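Fucolectin-related protein (Streptococcus pneumoniae, PDB 2WMF) probably hydrolyses host carbohydrate antigens of the blood-group type, acting as the catalytic module of a family 98 glycoside hydrolase. Local coordinates at residues A[107-112]-A[139-144]; A[244-249]-A[268-273]; A[337-342]-A[374-379]; A[431-436]-A[458-463]. All coordinates share one frame; numbering follows the deposited sequence.

How the contacts relate
Contacts 1 and 2 belong to the eight-stranded parallel barrel and sample its two ends. Contact 1 joins the C-terminus of helix 95-111 to the turn entering strand 143-149, and contact 2 lies just past strand 237-243, at the end where barrels of this kind carry their active sites; their centres are about 33 Å apart. Contact 3 (337-342 with 374-379) is part of a small parallel sheet beside barrel helices, and contact 4 (431-436 with 458-463) joins the sheets of a beta sandwich. Contact 4 approaches contact 2 most closely, about 7 Å between nearest atoms, whereas the centres of contacts 1 and 4 are about 43 Å apart.

Contact 1: A[107-112]-A[139-144]; sequences EAQSLN and KYSVLK
Gln109 sends CG away from its own backbone N (chi1 -171°), toward residues 140-142, and a bend at chi2 (73°) then lays its amide against the type I beta turn from Tyr140 to Leu143. The site is the N-terminal rim of the (beta/alpha)8 barrel, where helix 95-111 finishes and strand 143-149 begins. Both ends of the amide are used. Val142 N donates to Gln109 OE1 over 3.2 Å in a nearly straight bond (172°), although the donor is tilted from the amide plane. Through its nitrogen, Gln109 NE2 donates a hydrogen bond to Ser141 OG at 2.9 Å, and this acceptor lies in the amide plane. Two bonds at opposite ends of one flat group fix its rotation. The same OE1 sits at the edge of the Tyr140 ring, 3.6 Å from Tyr140 CD1, while Tyr140 OH is hydrogen-bonded to Glu106, which precedes Gln109 on the same helix. Val142 also turns both methyls toward the helix: CG2 comes within 4.0 Å of Ala108 CB, and CG1 lies 3.7 Å from Ala108 O. Asn112, at positive phi, ends the helix in a Schellman motif and brings its side chain round toward the turn. A water completes the link, 2.8 Å from Ser141 OG and donating to Asn112 OD1 at 3.2 Å.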
# COMPACT_ATOMS: atom_id res chain seq x y z
N GLU A 107 -9.72 22.13 -15.80
CA GLU A 107 -9.03 22.74 -14.68
C GLU A 107 -7.62 22.15 -14.53
O GLU A 107 -6.65 22.90 -14.37
CB GLU A 107 -9.89 22.56 -13.44
CG GLU A 107 -9.52 23.35 -12.29
CD GLU A 107 -10.46 23.06 -11.12
OE1 GLU A 107 -11.62 22.61 -11.34
OE2 GLU A 107 -10.04 23.29 -9.97
N ALA A 108 -7.51 20.82 -14.58
CA ALA A 108 -6.18 20.18 -14.48
C ALA A 108 -5.25 20.61 -15.61
O ALA A 108 -4.02 20.82 -15.40
CB ALA A 108 -6.31 18.63 -14.45
N GLN A 109 -5.78 20.67 -16.82
CA GLN A 109 -4.94 21.07 -17.98
C GLN A 109 -4.43 22.49 -17.79
O GLN A 109 -3.25 22.75 -18.03
CB GLN A 109 -5.71 20.93 -19.28
CG GLN A 109 -4.85 21.09 -20.51
CD GLN A 109 -3.95 19.93 -20.76
OE1 GLN A 109 -4.39 18.76 -20.74
NE2 GLN A 109 -2.67 20.23 -21.06
N SER A 110 -5.29 23.39 -17.32
CA SER A 110 -4.87 24.79 -17.10
C SER A 110 -3.75 24.95 -16.04
O SER A 110 -2.92 25.86 -16.12
CB SER A 110 -6.08 25.65 -16.75
OG SER A 110 -6.48 25.44 -15.41
N LEU A 111 -3.73 24.03 -15.06
CA LEU A 111 -2.73 24.00 -13.99
C LEU A 111 -1.57 23.00 -14.17
O LEU A 111 -0.67 22.91 -13.31
CB LEU A 111 -3.44 23.72 -12.65
CG LEU A 111 -4.48 24.77 -12.19
CD1 LEU A 111 -5.25 24.29 -10.93
CD2 LEU A 111 -3.82 26.12 -11.92
N ASN A 112 -1.57 22.30 -15.29
CA ASN A 112 -0.60 21.23 -15.58
C ASN A 112 -0.49 20.15 -14.51
O ASN A 112 0.58 19.65 -14.20
CB ASN A 112 0.78 21.76 -16.00
CG ASN A 112 0.97 21.61 -17.46
OD1 ASN A 112 1.21 20.49 -17.96
ND2 ASN A 112 0.75 22.70 -18.18
N LYS A 139 -7.24 15.24 -26.51
CA LYS A 139 -7.37 16.63 -26.14
C LYS A 139 -6.51 17.07 -24.96
O LYS A 139 -6.08 18.23 -24.90
CB LYS A 139 -8.83 16.92 -25.87
CG LYS A 139 -9.06 18.39 -25.52
CD LYS A 139 -10.47 18.84 -25.82
CE LYS A 139 -10.57 20.35 -25.55
NZ LYS A 139 -11.96 20.83 -25.80
N TYR A 140 -6.31 16.17 -23.98
CA TYR A 140 -5.73 16.54 -22.70
C TYR A 140 -4.41 15.79 -22.44
O TYR A 140 -4.42 14.59 -22.10
CB TYR A 140 -6.73 16.24 -21.58
CG TYR A 140 -8.00 17.06 -21.65
CD1 TYR A 140 -7.96 18.44 -21.38
CD2 TYR A 140 -9.20 16.50 -22.09
CE1 TYR A 140 -9.09 19.21 -21.47
CE2 TYR A 140 -10.37 17.28 -22.19
CZ TYR A 140 -10.28 18.65 -21.88
OH TYR A 140 -11.40 19.43 -21.96
N SER A 141 -3.29 16.50 -22.52
CA SER A 141 -1.99 15.92 -22.20
C SER A 141 -1.89 15.54 -20.70
O SER A 141 -1.10 14.67 -20.34
CB SER A 141 -0.83 16.88 -22.59
OG SER A 141 -0.85 18.06 -21.84
N VAL A 142 -2.65 16.23 -19.85
CA VAL A 142 -2.64 15.91 -18.39
C VAL A 142 -3.37 14.59 -18.06
O VAL A 142 -3.21 14.09 -16.95
CB VAL A 142 -3.23 17.03 -17.49
CG1 VAL A 142 -2.38 18.32 -17.58
CG2 VAL A 142 -4.67 17.29 -17.79
N LEU A 143 -4.15 14.06 -18.98
CA LEU A 143 -4.89 12.82 -18.72
C LEU A 143 -3.91 11.65 -18.86
O LEU A 143 -3.54 11.28 -19.95
CB LEU A 143 -6.09 12.67 -19.65
CG LEU A 143 -6.92 11.39 -19.45
CD1 LEU A 143 -7.37 11.25 -17.95
CD2 LEU A 143 -8.12 11.27 -20.43
N LYS A 144 -3.56 11.04 -17.73
CA LYS A 144 -2.53 10.01 -17.67
C LYS A 144 -3.08 8.59 -17.69
O LYS A 144 -2.33 7.65 -17.93
CB LYS A 144 -1.63 10.19 -16.42
CG LYS A 144 -0.98 11.58 -16.32
CD LYS A 144 -0.11 11.82 -17.56
CE LYS A 144 0.79 13.00 -17.38
NZ LYS A 144 -0.01 14.09 -17.03
O HOH W 1 1.11 17.98 -19.88

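Contact 2: A[244-249]-A[268-273]; sequences TWKWWE and ASEPES
Glu270 runs from CB to carboxylate along a groove formed by Thr244, Lys246 and Trp247. Its CB is flanked by Thr244 CG2 at 3.9 Å and by the rim of the Trp247 indole, where CE3 is the near atom. Chi1 (178°) sets CG opposite the backbone N, and with chi2 also trans the chain runs out straight, Glu270 CG passing 4.1 Å from the same Trp247 CE3. CD carries the carboxylate past the Thr244 methyl, its plane turned only 23° from that of the indole. At the tip, Glu270 OE1 lies 3.6 Å from Thr244 CA. It also faces Lys246 NZ at 3.7 Å, a long salt bridge. That ammonium has other partners: a salt bridge to Glu278 and hydrogen bonds to Asp243 O and Asn213 OD1. Thr244 OG1 turns to Tyr267 O.

The backbone holding Glu270 lies over one face of Trp247. Glu270 CA stands 4.1 Å from the centroid of the six-membered ring, 21° off its normal, and Pro271 CD makes a second CH-pi contact over that face, also 4.1 Å from the centroid. Glu270 N is buried here without a hydrogen-bond partner. Pro271 is the N-cap residue of helix 272-283. The contact thus packs the short helix 245-249, right after strand 237-243, against the segment leading into that helix, at the C-terminal end of the (beta/alpha)8 barrel, the end that carries the active site in this fold.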
# COMPACT_ATOMS: atom_id res chain seq x y z
N THR A 244 -8.24 2.56 4.88
CA THR A 244 -8.43 2.65 6.36
C THR A 244 -9.89 2.32 6.77
O THR A 244 -10.16 2.14 7.95
CB THR A 244 -8.01 3.99 6.93
OG1 THR A 244 -8.82 5.02 6.37
CG2 THR A 244 -6.48 4.27 6.64
N TRP A 245 -10.79 2.22 5.78
CA TRP A 245 -12.13 1.66 6.05
C TRP A 245 -12.03 0.23 6.60
O TRP A 245 -12.98 -0.26 7.23
CB TRP A 245 -13.02 1.66 4.79
CG TRP A 245 -13.74 2.94 4.48
CD1 TRP A 245 -13.42 3.87 3.53
CD2 TRP A 245 -14.97 3.38 5.07
NE1 TRP A 245 -14.35 4.87 3.51
CE2 TRP A 245 -15.33 4.59 4.42
CE3 TRP A 245 -15.80 2.88 6.05
CZ2 TRP A 245 -16.48 5.33 4.77
CZ3 TRP A 245 -16.96 3.60 6.39
CH2 TRP A 245 -17.27 4.82 5.75
N LYS A 246 -10.90 -0.46 6.38
CA LYS A 246 -10.73 -1.79 7.03
C LYS A 246 -10.96 -1.69 8.56
O LYS A 246 -11.46 -2.67 9.19
CB LYS A 246 -9.37 -2.42 6.72
CG LYS A 246 -8.15 -1.84 7.46
CD LYS A 246 -6.89 -2.67 7.24
CE LYS A 246 -6.47 -2.75 5.79
NZ LYS A 246 -6.16 -1.44 5.14
N TRP A 247 -10.56 -0.57 9.14
CA TRP A 247 -10.65 -0.38 10.59
C TRP A 247 -12.14 -0.44 11.02
O TRP A 247 -12.50 -1.10 12.02
CB TRP A 247 -9.95 0.92 11.02
CG TRP A 247 -9.44 0.94 12.43
CD1 TRP A 247 -10.01 1.59 13.47
CD2 TRP A 247 -8.25 0.34 12.94
NE1 TRP A 247 -9.25 1.44 14.62
CE2 TRP A 247 -8.17 0.63 14.32
CE3 TRP A 247 -7.21 -0.41 12.35
CZ2 TRP A 247 -7.09 0.23 15.11
CZ3 TRP A 247 -6.16 -0.82 13.16
CH2 TRP A 247 -6.11 -0.52 14.51
N TRP A 248 -12.99 0.21 10.23
CA TRP A 248 -14.47 0.18 10.39
C TRP A 248 -15.02 -1.22 10.14
O TRP A 248 -15.85 -1.72 10.90
CB TRP A 248 -15.10 1.18 9.43
CG TRP A 248 -16.59 1.28 9.51
CD1 TRP A 248 -17.33 2.08 10.36
CD2 TRP A 248 -17.52 0.57 8.71
NE1 TRP A 248 -18.67 1.88 10.12
CE2 TRP A 248 -18.81 0.97 9.10
CE3 TRP A 248 -17.39 -0.37 7.67
CZ2 TRP A 248 -19.96 0.47 8.52
CZ3 TRP A 248 -18.55 -0.86 7.08
CH2 TRP A 248 -19.82 -0.44 7.52
N GLU A 249 -14.54 -1.89 9.10
CA GLU A 249 -15.01 -3.25 8.77
C GLU A 249 -14.76 -4.23 9.95
O GLU A 249 -15.57 -5.13 10.20
CB GLU A 249 -14.35 -3.77 7.50
CG GLU A 249 -14.75 -3.00 6.21
CD GLU A 249 -16.15 -3.32 5.68
OE1 GLU A 249 -16.81 -4.26 6.23
OE2 GLU A 249 -16.56 -2.62 4.69
N ALA A 268 -10.72 6.98 10.43
CA ALA A 268 -9.69 7.93 10.83
C ALA A 268 -8.87 7.43 12.03
O ALA A 268 -8.17 8.21 12.69
CB ALA A 268 -10.34 9.35 11.10
N SER A 269 -8.91 6.11 12.25
CA SER A 269 -8.31 5.50 13.41
C SER A 269 -7.23 4.42 13.16
O SER A 269 -6.59 3.96 14.09
CB SER A 269 -9.39 4.98 14.36
OG SER A 269 -10.21 6.05 14.83
N GLU A 270 -7.01 4.03 11.91
CA GLU A 270 -5.88 3.12 11.62
C GLU A 270 -4.58 3.91 11.90
O GLU A 270 -4.40 5.01 11.33
CB GLU A 270 -5.89 2.65 10.17
CG GLU A 270 -4.68 1.76 9.88
CD GLU A 270 -4.65 1.04 8.55
OE1 GLU A 270 -5.70 0.91 7.90
OE2 GLU A 270 -3.51 0.57 8.19
N PRO A 271 -3.69 3.38 12.75
CA PRO A 271 -2.46 4.13 13.06
C PRO A 271 -1.71 4.59 11.79
O PRO A 271 -1.58 3.84 10.80
CB PRO A 271 -1.65 3.14 13.88
CG PRO A 271 -2.68 2.32 14.55
CD PRO A 271 -3.76 2.13 13.53
N GLU A 272 -1.25 5.83 11.84
CA GLU A 272 -0.54 6.45 10.69
C GLU A 272 0.64 5.60 10.21
O GLU A 272 0.79 5.35 9.01
CB GLU A 272 -0.05 7.86 11.06
CG GLU A 272 -1.21 8.88 11.24
CD GLU A 272 -1.83 9.00 12.60
OE1 GLU A 272 -1.73 8.05 13.44
OE2 GLU A 272 -2.44 10.10 12.83
N SER A 273 1.47 5.17 11.13
CA SER A 273 2.63 4.34 10.75
C SER A 273 2.20 2.98 10.20
O SER A 273 2.91 2.35 9.41
CB SER A 273 3.55 4.13 11.94
OG SER A 273 2.80 3.59 12.99

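Contact 3: A[337-342]-A[374-379]; sequences AVFWNG and LPVIHE
Val338 straddles its partners on the neighbouring chain segment: CG1 rests 4.0 Å from Pro375 CB, crossing the proline at about a right angle, while CG2 points to Ile377 CG1. Three bonds join the parallel backbones: Phe339 N to Pro375 O (2.9 Å), Ile377 N to Phe339 O (2.8 Å) and Asn341 N to Ile377 O (3.0 Å). On the face bearing Phe339 and Val376, the valine is the bump. Its CG2 touches Phe339 CB at 4.1 Å, and CG1 fits beside the Asn341 amide, 3.7 Å from OD1.

The reverse face carries Val338, Trp340 and Ile377. At a chi1 of -177° the Trp340 indole is carried toward the second chain segment, where CD1 packs beside Ile377 CB. There NE1 makes a weak, bent bond (129°) to His378 O at 3.3 Å, and a further weak one to Ile381 O. Gly342 CA lies over the centre of the ring, 3.4 Å above the indole plane. A water joins the two chain ends, bridging Asn341 ND2, Glu379 N and Glu379 OE2. Asn341 OD1 accepts from Ile346 N, Asn341 ND2 also bonds Glu188 OE2, and Glu379 OE2 forms a salt bridge with Arg345. Helix 383-389 covers the Val338-Trp340-Ile377 face through Ile386, strand 394-396 pairs with the far edge of 337-340, and the 374-379 side meets barrel helices 219-231 and 184-192.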
# COMPACT_ATOMS: atom_id res chain seq x y z
N ALA A 337 10.35 -20.90 -4.12
CA ALA A 337 9.17 -21.68 -4.48
C ALA A 337 8.05 -20.76 -4.91
O ALA A 337 7.99 -19.61 -4.46
CB ALA A 337 8.65 -22.52 -3.26
N VAL A 338 7.19 -21.27 -5.81
CA VAL A 338 5.94 -20.62 -6.18
C VAL A 338 4.82 -21.60 -6.02
O VAL A 338 5.03 -22.83 -6.04
CB VAL A 338 5.94 -20.06 -7.64
CG1 VAL A 338 7.06 -19.10 -7.84
CG2 VAL A 338 5.99 -21.18 -8.71
N PHE A 339 3.61 -21.08 -5.83
CA PHE A 339 2.41 -21.91 -5.85
C PHE A 339 1.69 -21.63 -7.16
O PHE A 339 1.29 -20.48 -7.43
CB PHE A 339 1.50 -21.61 -4.68
CG PHE A 339 0.29 -22.53 -4.63
CD1 PHE A 339 0.31 -23.71 -3.89
CD2 PHE A 339 -0.84 -22.24 -5.37
CE1 PHE A 339 -0.78 -24.55 -3.87
CE2 PHE A 339 -1.93 -23.09 -5.38
CZ PHE A 339 -1.90 -24.24 -4.63
N TRP A 340 1.53 -22.68 -7.96
CA TRP A 340 0.80 -22.63 -9.23
C TRP A 340 -0.61 -23.18 -9.06
O TRP A 340 -0.79 -24.30 -8.51
CB TRP A 340 1.51 -23.48 -10.29
CG TRP A 340 0.88 -23.43 -11.66
CD1 TRP A 340 0.43 -22.34 -12.32
CD2 TRP A 340 0.72 -24.53 -12.55
NE1 TRP A 340 -0.04 -22.69 -13.57
CE2 TRP A 340 0.12 -24.04 -13.73
CE3 TRP A 340 0.96 -25.91 -12.44
CZ2 TRP A 340 -0.21 -24.86 -14.80
CZ3 TRP A 340 0.63 -26.74 -13.53
CH2 TRP A 340 0.03 -26.20 -14.67
N ASN A 341 -1.56 -22.38 -9.51
CA ASN A 341 -2.99 -22.69 -9.45
C ASN A 341 -3.42 -23.73 -10.46
O ASN A 341 -4.61 -24.00 -10.59
CB ASN A 341 -3.84 -21.45 -9.70
CG ASN A 341 -4.18 -20.67 -8.47
OD1 ASN A 341 -3.77 -21.00 -7.35
ND2 ASN A 341 -4.99 -19.64 -8.67
N GLY A 342 -2.49 -24.37 -11.17
CA GLY A 342 -2.84 -25.31 -12.26
C GLY A 342 -3.45 -26.66 -11.89
O GLY A 342 -4.01 -27.30 -12.78
N LEU A 374 5.11 -15.08 -1.05
CA LEU A 374 5.23 -16.28 -1.89
C LEU A 374 4.35 -16.07 -3.15
O LEU A 374 3.14 -15.84 -3.04
CB LEU A 374 4.78 -17.51 -1.12
CG LEU A 374 5.79 -18.18 -0.22
CD1 LEU A 374 5.13 -19.21 0.71
CD2 LEU A 374 6.86 -18.89 -1.12
N PRO A 375 4.94 -16.04 -4.36
CA PRO A 375 4.11 -15.83 -5.55
C PRO A 375 3.11 -16.97 -5.81
O PRO A 375 3.45 -18.17 -5.65
CB PRO A 375 5.15 -15.76 -6.69
CG PRO A 375 6.44 -15.41 -6.02
CD PRO A 375 6.37 -16.16 -4.72
N VAL A 376 1.89 -16.57 -6.16
CA VAL A 376 0.91 -17.48 -6.71
C VAL A 376 0.81 -17.19 -8.19
O VAL A 376 0.60 -16.03 -8.59
CB VAL A 376 -0.49 -17.36 -6.02
CG1 VAL A 376 -1.57 -18.07 -6.86
CG2 VAL A 376 -0.43 -17.95 -4.65
N ILE A 377 1.03 -18.23 -9.00
CA ILE A 377 0.95 -18.09 -10.45
C ILE A 377 -0.41 -18.63 -10.93
O ILE A 377 -0.84 -19.72 -10.57
CB ILE A 377 2.11 -18.85 -11.15
CG1 ILE A 377 3.49 -18.50 -10.53
CG2 ILE A 377 2.10 -18.53 -12.70
CD1 ILE A 377 3.82 -16.99 -10.57
N HIS A 378 -1.05 -17.86 -11.80
CA HIS A 378 -2.40 -18.16 -12.28
C HIS A 378 -2.40 -19.40 -13.20
O HIS A 378 -1.40 -19.71 -13.88
CB HIS A 378 -2.91 -16.93 -13.03
CG HIS A 378 -4.37 -16.96 -13.32
ND1 HIS A 378 -4.90 -17.54 -14.45
CD2 HIS A 378 -5.41 -16.41 -12.64
CE1 HIS A 378 -6.22 -17.37 -14.44
NE2 HIS A 378 -6.55 -16.67 -13.36
N GLU A 379 -3.53 -20.10 -13.23
CA GLU A 379 -3.67 -21.31 -14.03
C GLU A 379 -3.45 -21.12 -15.54
O GLU A 379 -3.13 -22.10 -16.22
CB GLU A 379 -5.07 -21.92 -13.81
CG GLU A 379 -6.20 -21.10 -14.35
CD GLU A 379 -7.52 -21.41 -13.66
OE1 GLU A 379 -8.27 -22.23 -14.25
OE2 GLU A 379 -7.79 -20.86 -12.58
O HOH W 2 -5.92 -19.40 -11.49

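Contact 4: A[431-436]-A[458-463]; sequences WYIYNS and LSLDLT
Ile433 and Leu462 meet at about a right angle, the isoleucine CG2 methyl 3.7 Å from Leu462 CD1. They face each other across the core of a beta sandwich: strand 430-434 belongs to one antiparallel sheet and strand 457-462 to the other. The two strand segments approach to 9.1 Å between axes, with N-to-C directions 26° apart, a spacing that suits side-chain packing and not backbone pairing. The other branch of Ile433 goes a different way. CD1 reaches Leu460 CD1 at 3.8 Å, and these two side chains slant past one another, so one isoleucine divides its two branches between successive inward-pointing leucines. Leu448 and Val470 also touch Ile433, and Leu460 leans on Thr531 and Leu533, which extends this apolar layer to strands on both sides.

Toward residues 435 and 462 the sheets draw together: the CA atoms of Ile433 and Leu460 are 9.1 Å apart, but those of Asn435 and Leu462 only 6.1 Å. There the apolar contact gives way to a polar one. Asn435 CB lies 3.4 Å from Thr463 O, and chi1 (178°) directs the amide to Leu462 O at the end of the other strand. Within the amide, OD1 accepts from Asn437 N, and ND2 also donates to Lys442 O; with three bonds, the group is held against rotation. Across the contact, Asn435 ND2 donates to Leu462 O over 3.0 Å (155°), the oxygen lying in the amide plane while the donor approaches from above the plane of the Leu462 carbonyl.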
# COMPACT_ATOMS: atom_id res chain seq x y z
N TRP A 431 17.48 -4.84 6.01
CA TRP A 431 16.41 -5.44 6.77
C TRP A 431 15.23 -4.49 6.80
O TRP A 431 15.39 -3.30 7.10
CB TRP A 431 16.84 -5.68 8.24
CG TRP A 431 17.74 -6.87 8.47
CD1 TRP A 431 19.08 -6.84 8.89
CD2 TRP A 431 17.36 -8.23 8.43
NE1 TRP A 431 19.54 -8.14 9.07
CE2 TRP A 431 18.50 -9.01 8.84
CE3 TRP A 431 16.16 -8.87 8.14
CZ2 TRP A 431 18.45 -10.38 8.94
CZ3 TRP A 431 16.12 -10.26 8.26
CH2 TRP A 431 17.27 -11.00 8.63
N TYR A 432 14.04 -5.03 6.52
CA TYR A 432 12.76 -4.32 6.62
C TYR A 432 11.98 -4.98 7.79
O TYR A 432 11.78 -6.20 7.81
CB TYR A 432 11.96 -4.41 5.31
CG TYR A 432 12.50 -3.45 4.29
CD1 TYR A 432 11.94 -2.18 4.17
CD2 TYR A 432 13.67 -3.72 3.57
CE1 TYR A 432 12.49 -1.21 3.35
CE2 TYR A 432 14.25 -2.75 2.71
CZ TYR A 432 13.67 -1.50 2.60
OH TYR A 432 14.24 -0.53 1.78
N ILE A 433 11.56 -4.17 8.76
CA ILE A 433 11.14 -4.64 10.07
C ILE A 433 9.87 -3.92 10.53
O ILE A 433 9.73 -2.71 10.33
CB ILE A 433 12.24 -4.33 11.12
CG1 ILE A 433 13.58 -4.94 10.70
CG2 ILE A 433 11.83 -4.76 12.50
CD1 ILE A 433 14.72 -3.99 10.90
N TYR A 434 8.98 -4.64 11.20
CA TYR A 434 7.90 -4.02 11.96
C TYR A 434 7.34 -4.92 13.06
O TYR A 434 7.53 -6.13 13.07
CB TYR A 434 6.79 -3.45 11.08
CG TYR A 434 6.04 -4.33 10.09
CD1 TYR A 434 5.26 -5.42 10.52
CD2 TYR A 434 6.06 -4.05 8.70
CE1 TYR A 434 4.58 -6.21 9.60
CE2 TYR A 434 5.33 -4.81 7.79
CZ TYR A 434 4.57 -5.88 8.23
OH TYR A 434 3.82 -6.62 7.34
N ASN A 435 6.61 -4.27 13.97
CA ASN A 435 5.81 -4.96 14.97
C ASN A 435 4.49 -5.33 14.27
O ASN A 435 3.83 -4.45 13.71
CB ASN A 435 5.57 -4.03 16.16
CG ASN A 435 4.70 -4.67 17.26
OD1 ASN A 435 3.68 -5.32 16.95
ND2 ASN A 435 5.14 -4.55 18.53
N SER A 436 4.15 -6.62 14.27
CA SER A 436 3.02 -7.15 13.51
C SER A 436 1.65 -7.12 14.20
O SER A 436 0.67 -7.66 13.65
CB SER A 436 3.28 -8.60 13.06
OG SER A 436 3.37 -9.48 14.15
N LEU A 458 22.19 -6.99 15.27
CA LEU A 458 21.45 -5.79 15.64
C LEU A 458 20.11 -6.26 16.17
O LEU A 458 19.40 -7.03 15.52
CB LEU A 458 21.31 -4.88 14.41
CG LEU A 458 20.61 -3.54 14.56
CD1 LEU A 458 21.05 -2.60 13.44
CD2 LEU A 458 19.09 -3.68 14.51
N SER A 459 19.79 -5.86 17.38
CA SER A 459 18.48 -6.14 17.93
C SER A 459 17.59 -4.90 18.06
O SER A 459 18.06 -3.78 18.24
CB SER A 459 18.69 -6.74 19.33
OG SER A 459 19.36 -7.99 19.21
N LEU A 460 16.26 -5.14 18.03
CA LEU A 460 15.27 -4.08 18.21
C LEU A 460 14.15 -4.56 19.13
O LEU A 460 13.69 -5.73 19.02
CB LEU A 460 14.63 -3.64 16.86
CG LEU A 460 15.54 -2.83 15.94
CD1 LEU A 460 15.00 -2.86 14.50
CD2 LEU A 460 15.52 -1.39 16.45
N ASP A 461 13.72 -3.65 20.00
CA ASP A 461 12.51 -3.79 20.80
C ASP A 461 11.58 -2.71 20.28
O ASP A 461 11.93 -1.52 20.30
CB ASP A 461 12.80 -3.67 22.30
CG ASP A 461 11.58 -3.92 23.17
OD1 ASP A 461 10.61 -4.52 22.73
OD2 ASP A 461 11.64 -3.49 24.36
N LEU A 462 10.41 -3.18 19.80
CA LEU A 462 9.50 -2.36 19.02
C LEU A 462 8.10 -2.35 19.64
O LEU A 462 7.52 -3.39 19.84
CB LEU A 462 9.31 -2.93 17.62
CG LEU A 462 10.57 -3.22 16.81
CD1 LEU A 462 10.38 -4.43 15.85
CD2 LEU A 462 10.96 -1.92 16.12
N THR A 463 7.58 -1.17 19.91
CA THR A 463 6.19 -1.06 20.32
C THR A 463 5.30 -1.23 19.10
O THR A 463 5.76 -1.11 17.95
CB THR A 463 5.87 0.28 21.02
OG1 THR A 463 5.89 1.36 20.07
CG2 THR A 463 6.81 0.58 22.20